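Local coordinates for protein 350aa long hypothetical aspartate-semialdehyde dehydrogenase (Sulfolobus tokodaii, PDB 2EP5) that probably reduces malonyl-CoA to malonate semialdehyde with NADPH, as a member of the aspartate-semialdehyde dehydrogenase family, at residues L32-A37 / L65-T70; V21-A25 / P59-Q63; V104-A108 / T337-V341. One frame throughout, in Å; residues are numbered along the deposited sequence.

Contact 1: residues L32-A37 / L65-T70; sequences LVKVSA and LPIVST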
loop_
_atom_site.group_PDB
_atom_site.type_symbol
_atom_site.label_atom_id
_atom_site.label_comp_id
_atom_site.label_asym_id
_atom_site.label_seq_id
_atom_site.Cartn_x
_atom_site.Cartn_y
_atom_site.Cartn_z
ATOM N N LEU A 32 -28.761 -18.858 -14.668
ATOM C CA LEU A 32 -27.743 -18.461 -15.628
ATOM C C LEU A 32 -27.388 -19.661 -16.496
ATOM O O LEU A 32 -26.814 -20.645 -16.012
ATOM C CB LEU A 32 -26.504 -17.944 -14.894
ATOM C CG LEU A 32 -25.292 -17.570 -15.748
ATOM C CD1 LEU A 32 -25.682 -16.497 -16.759
ATOM C CD2 LEU A 32 -24.161 -17.088 -14.841
ATOM N N VAL A 33 -27.732 -19.578 -17.777
ATOM C CA VAL A 33 -27.469 -20.670 -18.697
ATOM C C VAL A 33 -26.466 -20.320 -19.779
ATOM O O VAL A 33 -26.009 -21.202 -20.503
ATOM C CB VAL A 33 -28.765 -21.144 -19.375
ATOM C CG1 VAL A 33 -29.787 -21.536 -18.316
ATOM C CG2 VAL A 33 -29.314 -20.047 -20.283
ATOM N N LYS A 34 -26.125 -19.040 -19.890
ATOM C CA LYS A 34 -25.169 -18.599 -20.907
ATOM C C LYS A 34 -24.335 -17.393 -20.491
ATOM O O LYS A 34 -24.852 -16.395 -19.987
ATOM C CB LYS A 34 -25.891 -18.272 -22.226
ATOM C CG LYS A 34 -26.393 -19.490 -22.985
ATOM C CD LYS A 34 -27.186 -19.102 -24.211
ATOM C CE LYS A 34 -27.567 -20.337 -25.003
ATOM N NZ LYS A 34 -28.290 -19.988 -26.248
ATOM N N VAL A 35 -23.032 -17.506 -20.712
ATOM C CA VAL A 35 -22.103 -16.439 -20.393
ATOM C C VAL A 35 -21.366 -16.129 -21.678
ATOM O O VAL A 35 -21.056 -17.030 -22.469
ATOM C CB VAL A 35 -21.088 -16.856 -19.302
ATOM C CG1 VAL A 35 -21.797 -17.019 -17.978
ATOM C CG2 VAL A 35 -20.398 -18.154 -19.694
ATOM N N SER A 36 -21.097 -14.847 -21.882
ATOM C CA SER A 36 -20.415 -14.386 -23.073
ATOM C C SER A 36 -19.142 -13.654 -22.696
ATOM O O SER A 36 -19.019 -13.124 -21.593
ATOM C CB SER A 36 -21.346 -13.462 -23.863
ATOM O OG SER A 36 -20.743 -13.008 -25.054
ATOM N N ALA A 37 -18.189 -13.647 -23.621
ATOM C CA ALA A 37 -16.911 -12.983 -23.421
ATOM C C ALA A 37 -16.372 -12.628 -24.799
ATOM O O ALA A 37 -17.111 -12.670 -25.789
ATOM C CB ALA A 37 -15.940 -13.906 -22.694
ATOM N N LEU A 65 -20.156 -23.793 -18.123
ATOM C CA LEU A 65 -21.009 -23.059 -19.058
ATOM C C LEU A 65 -20.169 -22.639 -20.260
ATOM O O LEU A 65 -19.103 -22.038 -20.113
ATOM C CB LEU A 65 -21.608 -21.820 -18.382
ATOM C CG LEU A 65 -22.589 -22.064 -17.229
ATOM C CD1 LEU A 65 -23.032 -20.741 -16.629
ATOM C CD2 LEU A 65 -23.791 -22.846 -17.746
ATOM N N PRO A 66 -20.642 -22.947 -21.474
ATOM C CA PRO A 66 -19.897 -22.591 -22.685
ATOM C C PRO A 66 -19.984 -21.100 -22.982
ATOM O O PRO A 66 -21.014 -20.471 -22.722
ATOM C CB PRO A 66 -20.578 -23.435 -23.755
ATOM C CG PRO A 66 -22.028 -23.345 -23.330
ATOM C CD PRO A 66 -21.960 -23.523 -21.812
ATOM N N ILE A 67 -18.897 -20.536 -23.507
ATOM C CA ILE A 67 -18.867 -19.118 -23.852
ATOM C C ILE A 67 -19.539 -18.948 -25.218
ATOM O O ILE A 67 -19.195 -19.626 -26.185
ATOM C CB ILE A 67 -17.415 -18.566 -23.943
ATOM C CG1 ILE A 67 -16.663 -18.789 -22.626
ATOM C CG2 ILE A 67 -17.451 -17.077 -24.274
ATOM C CD1 ILE A 67 -17.225 -18.024 -21.450
ATOM N N VAL A 68 -20.514 -18.052 -25.283
ATOM C CA VAL A 68 -21.220 -17.793 -26.526
ATOM C C VAL A 68 -20.913 -16.379 -27.010
ATOM O O VAL A 68 -20.358 -15.559 -26.274
ATOM C CB VAL A 68 -22.747 -17.955 -26.339
ATOM C CG1 VAL A 68 -23.067 -19.392 -25.936
ATOM C CG2 VAL A 68 -23.255 -16.987 -25.273
ATOM N N SER A 69 -21.272 -16.098 -28.256
ATOM C CA SER A 69 -21.040 -14.780 -28.824
ATOM C C SER A 69 -22.051 -13.804 -28.243
ATOM O O SER A 69 -22.964 -14.190 -27.508
ATOM C CB SER A 69 -21.210 -14.808 -30.341
ATOM O OG SER A 69 -22.584 -14.800 -30.685
ATOM N N THR A 70 -21.881 -12.535 -28.592
ATOM C CA THR A 70 -22.770 -11.477 -28.131
ATOM C C THR A 70 -23.913 -11.263 -29.132
ATOM O O THR A 70 -24.714 -10.343 -28.983
ATOM C CB THR A 70 -21.987 -10.157 -27.966
ATOM O OG1 THR A 70 -21.324 -9.836 -29.196
ATOM C CG2 THR A 70 -20.942 -10.299 -26.878
#
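Val35 and Ile67 pack against each other at the edge of the parallel Rossmann sheet in the NAD-binding domain, where the short, weakly bonded strand 67-68 lies beside strand 30-36. The methyl CD1 of Ile67 comes to 3.6 Å from CG2 of Val35. Ile67 has CG1 turned away from its own carbonyl carbon, which leaves the two ends of the side chain to reach different partners: CD1 goes to Val35, while the branch methyl CG2 lies 3.9 Å from CB of Ala37. Leu65 extends this apolar patch toward the start of strand 30-36. Its CB faces Val35 CG2, the two side chains crossing at nearly a right angle, and its CD1 sits 4.0 Å from CG of Leu32. The other methyl, CD2, lies near the carbonyl oxygen of Val33. Tyr46 of helix 46-49 touches both Val35 and Ile67, closing over the same patch.

Farther out, the two backbones meet at the carbonyl of Val35. Its oxygen accepts from Val68 N at 3.0 Å, in the carbonyl plane and nearly straight at the hydrogen (162°), and also takes a CA-H...O contact from Ile67 CA. The methyl CG2 of Val68 comes over this same carbonyl, 3.6 Å from Val35 O. Lys34 passes Val68 with its CB, and its ammonium group bonds to the backbone oxygen of Asp74 beyond the pair.

The polar side of the contact belongs to Ser36. With OG anti to the backbone N (chi1 -179°), the hydroxyl is carried across to segment 65-70, where Thr70 CG2, in the loop past the strand, packs against it at 3.3 Å. Ser36 OG donates to Val68 O at 2.9 Å, tilted 32° from that carbonyl's plane.

Contact 2: residues V21-A25 / P59-Q63; sequences VKMLA and PEEVQ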
loop_
_atom_site.group_PDB
_atom_site.type_symbol
_atom_site.label_atom_id
_atom_site.label_comp_id
_atom_site.label_asym_id
_atom_site.label_seq_id
_atom_site.Cartn_x
_atom_site.Cartn_y
_atom_site.Cartn_z
ATOM N N VAL A 21 -21.807 -13.574 -11.818
ATOM C CA VAL A 21 -21.771 -15.018 -11.972
ATOM C C VAL A 21 -21.875 -15.657 -10.592
ATOM O O VAL A 21 -22.617 -16.621 -10.404
ATOM C CB VAL A 21 -20.467 -15.480 -12.655
ATOM C CG1 VAL A 21 -20.274 -16.984 -12.473
ATOM C CG2 VAL A 21 -20.521 -15.160 -14.139
ATOM N N LYS A 22 -21.148 -15.108 -9.621
ATOM C CA LYS A 22 -21.170 -15.655 -8.264
ATOM C C LYS A 22 -22.527 -15.496 -7.594
ATOM O O LYS A 22 -23.003 -16.408 -6.921
ATOM C CB LYS A 22 -20.091 -15.001 -7.394
ATOM C CG LYS A 22 -19.881 -15.713 -6.066
ATOM C CD LYS A 22 -18.778 -15.086 -5.219
ATOM C CE LYS A 22 -19.187 -13.720 -4.668
ATOM N NZ LYS A 22 -18.096 -13.089 -3.860
ATOM N N MET A 23 -23.154 -14.340 -7.782
ATOM C CA MET A 23 -24.457 -14.070 -7.183
ATOM C C MET A 23 -25.593 -14.859 -7.841
ATOM O O MET A 23 -26.590 -15.178 -7.190
ATOM C CB MET A 23 -24.756 -12.566 -7.246
ATOM C CG MET A 23 -23.836 -11.712 -6.372
ATOM S SD MET A 23 -24.130 -9.930 -6.536
ATOM C CE MET A 23 -25.710 -9.760 -5.714
ATOM N N LEU A 24 -25.439 -15.169 -9.125
ATOM C CA LEU A 24 -26.446 -15.921 -9.872
ATOM C C LEU A 24 -26.294 -17.436 -9.705
ATOM O O LEU A 24 -27.260 -18.184 -9.824
ATOM C CB LEU A 24 -26.359 -15.579 -11.363
ATOM C CG LEU A 24 -26.835 -14.197 -11.817
ATOM C CD1 LEU A 24 -26.463 -13.986 -13.276
ATOM C CD2 LEU A 24 -28.338 -14.072 -11.620
ATOM N N ALA A 25 -25.076 -17.887 -9.432
ATOM C CA ALA A 25 -24.826 -19.309 -9.272
ATOM C C ALA A 25 -25.706 -19.909 -8.180
ATOM O O ALA A 25 -25.983 -21.111 -8.176
ATOM C CB ALA A 25 -23.360 -19.540 -8.948
ATOM N N PRO A 59 -18.025 -21.219 -9.275
ATOM C CA PRO A 59 -19.183 -22.071 -8.997
ATOM C C PRO A 59 -19.295 -23.197 -10.020
ATOM O O PRO A 59 -19.141 -22.965 -11.220
ATOM C CB PRO A 59 -20.348 -21.093 -9.082
ATOM C CG PRO A 59 -19.744 -19.823 -8.565
ATOM C CD PRO A 59 -18.407 -19.795 -9.273
ATOM N N GLU A 60 -19.555 -24.413 -9.545
ATOM C CA GLU A 60 -19.688 -25.557 -10.442
ATOM C C GLU A 60 -20.849 -25.354 -11.397
ATOM O O GLU A 60 -20.823 -25.822 -12.533
ATOM C CB GLU A 60 -19.908 -26.847 -9.652
ATOM C CG GLU A 60 -18.664 -27.391 -8.974
ATOM C CD GLU A 60 -18.820 -28.848 -8.571
ATOM O OE1 GLU A 60 -18.967 -29.709 -9.468
ATOM O OE2 GLU A 60 -18.797 -29.133 -7.358
ATOM N N GLU A 61 -21.870 -24.651 -10.931
ATOM C CA GLU A 61 -23.039 -24.388 -11.752
ATOM C C GLU A 61 -22.719 -23.490 -12.947
ATOM O O GLU A 61 -23.548 -23.339 -13.849
ATOM C CB GLU A 61 -24.159 -23.767 -10.904
ATOM C CG GLU A 61 -23.694 -22.875 -9.757
ATOM C CD GLU A 61 -23.350 -23.657 -8.493
ATOM O OE1 GLU A 61 -22.418 -24.488 -8.529
ATOM O OE2 GLU A 61 -24.015 -23.438 -7.455
ATOM N N VAL A 62 -21.518 -22.912 -12.969
ATOM C CA VAL A 62 -21.127 -22.029 -14.068
ATOM C C VAL A 62 -19.775 -22.333 -14.718
ATOM O O VAL A 62 -19.538 -21.952 -15.866
ATOM C CB VAL A 62 -21.111 -20.545 -13.616
ATOM C CG1 VAL A 62 -22.459 -20.164 -13.027
ATOM C CG2 VAL A 62 -20.006 -20.319 -12.597
ATOM N N GLN A 63 -18.892 -23.019 -13.999
ATOM C CA GLN A 63 -17.566 -23.331 -14.528
ATOM C C GLN A 63 -17.561 -23.988 -15.904
ATOM O O GLN A 63 -16.681 -23.710 -16.723
ATOM C CB GLN A 63 -16.786 -24.215 -13.548
ATOM C CG GLN A 63 -17.464 -25.527 -13.193
ATOM C CD GLN A 63 -16.539 -26.479 -12.446
ATOM O OE1 GLN A 63 -15.848 -26.085 -11.505
ATOM N NE2 GLN A 63 -16.531 -27.742 -12.864
#
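Ala25 and Pro59 meet through their CB atoms, 3.4 Å apart, where residues 21-25 lie against the short, weakly bonded helical turn 60-63. Both belong to the Rossmann-type NAD-binding domain, and helix 15-24 is the first helix after its opening strand 5-10. The Ala25 methyl touches two groups of the other segment: the CB and CG edge of the Pro59 ring, and CG of Glu61, also 3.4 Å from Ala25 CB. Val62 CG1 borders the same methyl more loosely.

One helical turn back, Val21 sends CG1 against Val62 CG2 at 3.3 Å, short for two methyls and doubtful at this resolution. Here chi1 of 165° sets the Val21 branch anti to the backbone N, where it reaches Val62. Around the valines, Tyr46 of helix 46-49 touches Val21 and Leu32 of strand 30-36 touches Val62.

The shape of the shorter segment comes from Pro59 O, which accepts from both Val62 N and Gln63 N, at 3.0 and 2.8 Å. Those bonds wind the chain so that Pro59, Glu61 and Val62 all direct their CB atoms to the helix. Trp52 rests on Pro59, and Lys22 forms a salt bridge with Glu54. At the open side Glu61 bends at chi2 (-84°), and its carboxylate returns beside the Ala25 carbonyl: OE2 lies 3.1 Å from Ala25 O, an approach of two acceptors.

Contact 3: residues V104-A108 / T337-V341; sequences VVSNA and TILTV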
loop_
_atom_site.group_PDB
_atom_site.type_symbol
_atom_site.label_atom_id
_atom_site.label_comp_id
_atom_site.label_asym_id
_atom_site.label_seq_id
_atom_site.Cartn_x
_atom_site.Cartn_y
_atom_site.Cartn_z
ATOM N N VAL A 104 -33.057 -6.691 -22.712
ATOM C CA VAL A 104 -31.718 -6.460 -22.182
ATOM C C VAL A 104 -31.688 -5.529 -20.974
ATOM O O VAL A 104 -32.293 -4.453 -20.997
ATOM C CB VAL A 104 -30.794 -5.844 -23.269
ATOM C CG1 VAL A 104 -29.391 -5.645 -22.718
ATOM C CG2 VAL A 104 -30.765 -6.732 -24.500
ATOM N N VAL A 105 -30.977 -5.955 -19.928
ATOM C CA VAL A 105 -30.793 -5.170 -18.702
ATOM C C VAL A 105 -29.274 -5.022 -18.590
ATOM O O VAL A 105 -28.552 -6.003 -18.366
ATOM C CB VAL A 105 -31.330 -5.896 -17.452
ATOM C CG1 VAL A 105 -31.167 -5.003 -16.225
ATOM C CG2 VAL A 105 -32.791 -6.255 -17.641
ATOM N N SER A 106 -28.795 -3.794 -18.746
ATOM C CA SER A 106 -27.363 -3.533 -18.751
ATOM C C SER A 106 -26.858 -2.447 -17.813
ATOM O O SER A 106 -27.554 -1.454 -17.563
ATOM C CB SER A 106 -26.947 -3.192 -20.185
ATOM O OG SER A 106 -25.714 -2.505 -20.215
ATOM N N ASN A 107 -25.644 -2.632 -17.287
ATOM C CA ASN A 107 -25.071 -1.615 -16.419
ATOM C C ASN A 107 -23.976 -0.821 -17.128
ATOM O O ASN A 107 -23.241 -0.065 -16.503
ATOM C CB ASN A 107 -24.577 -2.204 -15.071
ATOM C CG ASN A 107 -23.639 -3.409 -15.223
ATOM O OD1 ASN A 107 -23.805 -4.418 -14.527
ATOM N ND2 ASN A 107 -22.647 -3.302 -16.098
ATOM N N ALA A 108 -23.883 -0.987 -18.444
ATOM C CA ALA A 108 -22.906 -0.245 -19.249
ATOM C C ALA A 108 -23.519 1.121 -19.558
ATOM O O ALA A 108 -24.732 1.243 -19.693
ATOM C CB ALA A 108 -22.603 -0.988 -20.539
ATOM N N THR A 337 -28.261 -4.713 -10.988
ATOM C CA THR A 337 -28.745 -5.245 -12.254
ATOM C C THR A 337 -29.641 -6.445 -11.953
ATOM O O THR A 337 -30.740 -6.576 -12.490
ATOM C CB THR A 337 -27.587 -5.711 -13.146
ATOM O OG1 THR A 337 -26.777 -4.588 -13.496
ATOM C CG2 THR A 337 -28.120 -6.366 -14.422
ATOM N N ILE A 338 -29.156 -7.316 -11.079
ATOM C CA ILE A 338 -29.894 -8.510 -10.699
ATOM C C ILE A 338 -31.156 -8.102 -9.942
ATOM O O ILE A 338 -32.225 -8.692 -10.129
ATOM C CB ILE A 338 -28.994 -9.438 -9.830
ATOM C CG1 ILE A 338 -27.876 -10.022 -10.703
ATOM C CG2 ILE A 338 -29.819 -10.544 -9.187
ATOM C CD1 ILE A 338 -26.791 -10.753 -9.923
ATOM N N LEU A 339 -31.034 -7.082 -9.098
ATOM C CA LEU A 339 -32.173 -6.603 -8.318
ATOM C C LEU A 339 -33.196 -5.976 -9.264
ATOM O O LEU A 339 -34.406 -6.042 -9.029
ATOM C CB LEU A 339 -31.727 -5.555 -7.287
ATOM C CG LEU A 339 -32.429 -5.537 -5.922
ATOM C CD1 LEU A 339 -32.527 -4.104 -5.434
ATOM C CD2 LEU A 339 -33.812 -6.141 -5.995
ATOM N N THR A 340 -32.704 -5.358 -10.334
ATOM C CA THR A 340 -33.589 -4.731 -11.303
ATOM C C THR A 340 -34.423 -5.802 -11.981
ATOM O O THR A 340 -35.620 -5.616 -12.191
ATOM C CB THR A 340 -32.794 -3.929 -12.359
ATOM O OG1 THR A 340 -32.081 -2.867 -11.709
ATOM C CG2 THR A 340 -33.739 -3.326 -13.399
ATOM N N VAL A 341 -33.796 -6.931 -12.310
ATOM C CA VAL A 341 -34.524 -8.029 -12.945
ATOM C C VAL A 341 -35.580 -8.575 -11.976
ATOM O O VAL A 341 -36.720 -8.836 -12.373
ATOM C CB VAL A 341 -33.591 -9.202 -13.369
ATOM C CG1 VAL A 341 -34.416 -10.297 -14.031
ATOM C CG2 VAL A 341 -32.521 -8.712 -14.333
#
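Val105 sets CG1 anti to its backbone N (chi1 -177°), and Thr337 keeps OG1 beside its own N (chi1 -64°), which leaves CG2 anti to that N; these two methyls meet at 3.8 Å. The two side chains lie alongside each other, pointing opposite ways, and each methyl also comes near the other residue's carbonyl oxygen. The other branch of the valine, CG2, faces Val341 CG2 at 4.1 Å, one helical turn on.

Asn107, just past the strand, turns CG between its own backbone N and carbonyl carbon, which brings the amide to the helix at about a right angle to the Thr337 side chain. Its OD1 lies 3.2 Å from Thr337 OG1. That hydroxyl proton has other acceptors nearby, Asn148 OD1 and Ala333 O; it can serve only one at a time, and which is not settled. Thr340 OG1 is held by Ile336 O within the helix and by Asn148 ND2. Ser106 turns the opposite way and accepts from Ala108 N at 3.0 Å, an ST turn that shapes the chain as it leaves the strand; its OG also bonds to Glu94 and Lys147.

The C-terminal helix 334-347 runs roughly antiparallel to strand 103-106, with 147° between the local directions and an axis separation of 8.8 Å, and packs on the Val105 face of the Rossmann sheet. Strand 80-83 on one flank and strand 144-147 on the other bond to strand 103-106, helix 87-99 packs on Val104 and Ala108, and helix 15-24 lies against Asn107, Thr337 and Ile338.

In the fold
Contacts 1 and 2 lie side by side at the outer edge of the NAD-binding domain, their centres 12 Å apart, and Leu32 joins them: its CD2 lies 4.0 Å from Val62 CG1 and 4.2 Å from Leu24 CD1. Contact 2 in turn meets contact 3 on the other flank of helix 15-24, where Met23 CB comes to 3.8 Å from Ile338 CD1. Contacts 1 and 3 do not touch, their nearest atoms being about 8 Å apart, yet both include strands of one parallel sheet. Contact 3 alone approaches the predicted catalytic centre: the side chain of Asn107 is about 8 Å from that of Cys151, the probable acyl-thioester nucleophile.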